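Long-range contact in HI1317 (Haemophilus influenzae, PDB 1JOV), which probably interconverts the alpha and beta anomers of D-glucose 6-phosphate, as a member of the glucose-6-phosphate 1-epimerase family: residues 33-47 with 124-136. Residues are numbered along the deposited sequence; the frame is centred on the assembly and turned at random.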
# COMPACT_ATOMS: atom_id res chain seq x y z
N ALA A 33 8.69 10.80 3.32
CA ALA A 33 7.45 10.07 3.11
C ALA A 33 6.32 11.05 2.84
O ALA A 33 6.43 12.21 3.21
CB ALA A 33 7.13 9.20 4.31
N LYS A 34 5.25 10.62 2.21
CA LYS A 34 4.09 11.42 2.02
C LYS A 34 2.92 10.51 2.30
O LYS A 34 2.85 9.34 1.84
CB LYS A 34 4.03 11.94 0.59
CG LYS A 34 5.15 12.97 0.24
CD LYS A 34 4.91 13.52 -1.21
CE LYS A 34 5.95 14.62 -1.62
NZ LYS A 34 7.25 13.96 -1.93
N ILE A 35 2.00 11.05 3.06
CA ILE A 35 0.81 10.26 3.45
C ILE A 35 -0.45 11.06 3.17
O ILE A 35 -0.68 12.13 3.76
CB ILE A 35 0.79 9.91 4.96
CG1 ILE A 35 2.13 9.21 5.34
CG2 ILE A 35 -0.47 9.00 5.28
CD1 ILE A 35 3.37 10.08 5.80
N SER A 36 -1.31 10.58 2.30
CA SER A 36 -2.54 11.30 2.05
C SER A 36 -3.48 11.07 3.27
O SER A 36 -3.73 9.92 3.71
CB SER A 36 -3.23 10.67 0.84
OG SER A 36 -4.61 10.92 0.87
N LEU A 37 -4.11 12.10 3.78
CA LEU A 37 -5.10 11.87 4.87
C LEU A 37 -6.38 11.16 4.34
O LEU A 37 -7.10 10.50 5.10
CB LEU A 37 -5.44 13.19 5.55
CG LEU A 37 -4.33 13.92 6.31
CD1 LEU A 37 -4.94 14.99 7.22
CD2 LEU A 37 -3.48 12.94 7.12
N GLN A 38 -6.59 11.28 3.03
CA GLN A 38 -7.69 10.55 2.44
C GLN A 38 -7.17 9.09 2.41
O GLN A 38 -6.17 8.79 1.75
CB GLN A 38 -8.08 10.97 1.04
CG GLN A 38 -9.08 10.01 0.41
CD GLN A 38 -9.48 10.43 -0.98
OE1 GLN A 38 -10.11 11.47 -1.15
NE2 GLN A 38 -9.21 9.79 -2.10
N GLY A 39 -7.85 8.21 3.09
CA GLY A 39 -7.50 6.77 3.09
C GLY A 39 -6.24 6.47 3.95
O GLY A 39 -5.70 5.34 3.81
N ALA A 40 -5.79 7.41 4.76
CA ALA A 40 -4.53 7.24 5.53
C ALA A 40 -3.55 6.54 4.60
O ALA A 40 -2.96 5.48 4.97
CB ALA A 40 -4.83 6.37 6.78
N GLN A 41 -3.32 7.07 3.40
CA GLN A 41 -2.65 6.34 2.38
C GLN A 41 -1.20 6.73 2.15
O GLN A 41 -0.90 7.84 1.69
CB GLN A 41 -3.43 6.42 1.07
CG GLN A 41 -2.99 5.51 0.01
CD GLN A 41 -4.05 5.44 -1.09
OE1 GLN A 41 -5.25 5.54 -0.86
NE2 GLN A 41 -3.53 5.15 -2.32
N LEU A 42 -0.25 5.95 2.64
CA LEU A 42 1.16 6.24 2.32
C LEU A 42 1.36 6.24 0.77
O LEU A 42 0.97 5.25 0.09
CB LEU A 42 1.97 5.09 2.94
CG LEU A 42 3.50 5.22 2.78
CD1 LEU A 42 4.20 6.49 3.38
CD2 LEU A 42 4.14 3.94 3.37
N ILE A 43 1.73 7.39 0.20
CA ILE A 43 2.01 7.42 -1.23
C ILE A 43 3.43 7.56 -1.72
O ILE A 43 3.68 7.43 -2.93
CB ILE A 43 1.09 8.51 -1.87
CG1 ILE A 43 1.25 9.84 -1.15
CG2 ILE A 43 -0.35 7.98 -1.73
CD1 ILE A 43 0.65 11.04 -1.92
N SER A 44 4.35 7.81 -0.78
CA SER A 44 5.77 7.90 -1.15
C SER A 44 6.60 7.51 0.08
O SER A 44 6.25 7.85 1.21
CB SER A 44 6.10 9.35 -1.49
OG SER A 44 7.51 9.56 -1.70
N TRP A 45 7.64 6.79 -0.17
CA TRP A 45 8.56 6.47 0.93
C TRP A 45 9.96 6.29 0.35
O TRP A 45 10.17 5.39 -0.45
CB TRP A 45 8.10 5.27 1.82
CG TRP A 45 9.17 4.89 2.78
CD1 TRP A 45 9.75 5.68 3.75
CD2 TRP A 45 9.79 3.60 2.88
NE1 TRP A 45 10.67 4.94 4.46
CE2 TRP A 45 10.79 3.70 3.87
CE3 TRP A 45 9.68 2.41 2.18
CZ2 TRP A 45 11.57 2.61 4.24
CZ3 TRP A 45 10.48 1.32 2.52
CH2 TRP A 45 11.44 1.46 3.51
N LYS A 46 10.89 7.16 0.71
CA LYS A 46 12.24 7.01 0.15
C LYS A 46 13.17 7.00 1.36
O LYS A 46 13.46 8.04 1.97
CB LYS A 46 12.51 8.16 -0.80
CG LYS A 46 13.67 7.94 -1.76
CD LYS A 46 13.73 9.14 -2.76
CE LYS A 46 14.97 9.10 -3.64
NZ LYS A 46 15.05 10.29 -4.58
N PRO A 47 13.53 5.82 1.81
CA PRO A 47 14.45 5.73 2.97
C PRO A 47 15.87 6.26 2.57
O PRO A 47 16.24 6.40 1.44
CB PRO A 47 14.55 4.27 3.26
CG PRO A 47 13.85 3.59 2.18
CD PRO A 47 13.06 4.53 1.34
N LYS A 124 -7.72 1.91 12.60
CA LYS A 124 -6.51 2.66 12.89
C LYS A 124 -5.41 2.30 11.87
O LYS A 124 -5.41 1.18 11.37
CB LYS A 124 -6.07 2.37 14.32
CG LYS A 124 -4.86 3.16 14.82
CD LYS A 124 -4.72 3.06 16.32
CE LYS A 124 -4.50 1.63 16.78
NZ LYS A 124 -4.13 1.55 18.22
N VAL A 125 -4.49 3.17 11.57
CA VAL A 125 -3.30 2.78 10.80
C VAL A 125 -2.11 3.38 11.50
O VAL A 125 -2.11 4.57 11.84
CB VAL A 125 -3.31 3.28 9.34
CG1 VAL A 125 -1.93 3.17 8.73
CG2 VAL A 125 -4.33 2.50 8.51
N SER A 126 -1.08 2.56 11.71
CA SER A 126 0.15 3.15 12.21
C SER A 126 1.24 2.96 11.17
O SER A 126 1.30 1.97 10.47
CB SER A 126 0.70 2.47 13.52
OG SER A 126 0.96 1.09 13.31
N MET A 127 2.19 3.88 11.15
CA MET A 127 3.31 3.77 10.24
C MET A 127 4.58 4.11 11.02
O MET A 127 4.60 5.14 11.65
CB MET A 127 3.18 4.77 9.07
CG MET A 127 1.85 4.54 8.29
SD MET A 127 1.76 5.79 6.94
CE MET A 127 0.08 5.45 6.35
N VAL A 128 5.58 3.24 10.99
CA VAL A 128 6.81 3.43 11.71
C VAL A 128 7.95 3.46 10.67
O VAL A 128 8.15 2.50 9.94
CB VAL A 128 7.08 2.31 12.76
CG1 VAL A 128 8.36 2.61 13.54
CG2 VAL A 128 5.90 2.16 13.71
N PHE A 129 8.65 4.59 10.62
CA PHE A 129 9.75 4.81 9.68
C PHE A 129 11.14 4.80 10.35
O PHE A 129 11.43 5.61 11.24
CB PHE A 129 9.59 6.20 9.00
CG PHE A 129 8.25 6.39 8.31
CD1 PHE A 129 8.09 5.99 6.98
CD2 PHE A 129 7.15 6.93 8.95
CE1 PHE A 129 6.91 6.13 6.30
CE2 PHE A 129 5.96 7.10 8.27
CZ PHE A 129 5.81 6.70 6.94
N THR A 130 11.95 3.88 9.89
CA THR A 130 13.35 3.71 10.30
C THR A 130 14.07 3.51 8.96
O THR A 130 13.82 4.21 7.97
CB THR A 130 13.49 2.44 11.20
OG1 THR A 130 12.94 1.27 10.53
CG2 THR A 130 12.76 2.63 12.51
N ASP A 131 15.01 2.58 8.87
CA ASP A 131 15.44 2.19 7.54
C ASP A 131 14.39 1.32 6.88
O ASP A 131 14.49 0.99 5.69
CB ASP A 131 16.76 1.39 7.62
CG ASP A 131 16.63 0.13 8.49
OD1 ASP A 131 16.31 0.26 9.70
OD2 ASP A 131 16.85 -1.04 8.06
N LYS A 132 13.41 0.91 7.63
CA LYS A 132 12.35 0.09 7.06
C LYS A 132 11.03 0.88 7.23
O LYS A 132 11.02 1.92 7.89
CB LYS A 132 12.35 -1.29 7.71
CG LYS A 132 13.70 -1.98 7.82
CD LYS A 132 13.56 -3.43 8.28
CE LYS A 132 14.78 -4.27 7.92
NZ LYS A 132 14.76 -5.61 8.58
N CYS A 133 9.91 0.39 6.64
CA CYS A 133 8.59 1.04 6.81
C CYS A 133 7.60 0.02 7.36
O CYS A 133 7.24 -0.92 6.67
CB CYS A 133 8.08 1.65 5.51
SG CYS A 133 6.37 2.28 5.59
N HIS A 134 7.17 0.22 8.63
CA HIS A 134 6.24 -0.80 9.10
C HIS A 134 4.82 -0.21 9.17
O HIS A 134 4.57 0.68 9.99
CB HIS A 134 6.70 -1.30 10.49
CG HIS A 134 5.97 -2.53 10.95
ND1 HIS A 134 6.25 -3.17 12.14
CD2 HIS A 134 4.97 -3.24 10.37
CE1 HIS A 134 5.47 -4.22 12.28
NE2 HIS A 134 4.67 -4.29 11.22
N LEU A 135 3.91 -0.65 8.34
CA LEU A 135 2.57 -0.14 8.27
C LEU A 135 1.56 -1.20 8.79
O LEU A 135 1.54 -2.31 8.27
CB LEU A 135 2.32 0.13 6.81
CG LEU A 135 1.08 0.87 6.46
CD1 LEU A 135 1.24 1.54 5.11
CD2 LEU A 135 -0.12 -0.04 6.46
N THR A 136 0.78 -0.86 9.77
CA THR A 136 -0.18 -1.81 10.38
C THR A 136 -1.57 -1.24 10.32
O THR A 136 -1.74 -0.04 10.58
CB THR A 136 0.14 -2.01 11.87
OG1 THR A 136 1.44 -2.56 11.99
CG2 THR A 136 -0.86 -2.95 12.50
O HOH W 1 12.29 5.76 6.32
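The indole of Trp45 is clamped between Cys133 and Pro47, the latter two residues further along the tryptophan's own strand: Cys133 CB lies 3.5 Å from the centroid of the six-membered ring, 4° off its normal, a CH-pi contact, while Pro47 CD covers the opposite face. A slim cysteine suits this place, because CB can rest over the centre of the ring face while SG, anti to the backbone N (chi1 172°), reaches Leu42 CD2 at 3.6 Å. The one polar atom of the indole is served by a water at the ring edge, in its plane, which accepts from Trp45 NE1 at 2.6 Å and donates to Thr130 O, tying the tryptophan to the hairpin turn, where Lys132 N bonds Thr130 OG1 in an ST turn. Phe129 meets Trp45 obliquely, planes at 47°, and its CE1 touches Ala33 CB at 3.7 Å, where a methyl is small enough to admit the ring. Leu42 forks, CD1 at the Phe129 edge and CD2 against Cys133 SG and Leu135 CD1. Farther along, unbranched Met127 extends beyond CG and brings its CE against both Ile35 CG2 (3.7 Å) and Ala40 O. Two antiparallel hairpins from different sheets thus meet face to face through apolar side chains, as in the beta-supersandwich of the galactose mutarotase-like fold.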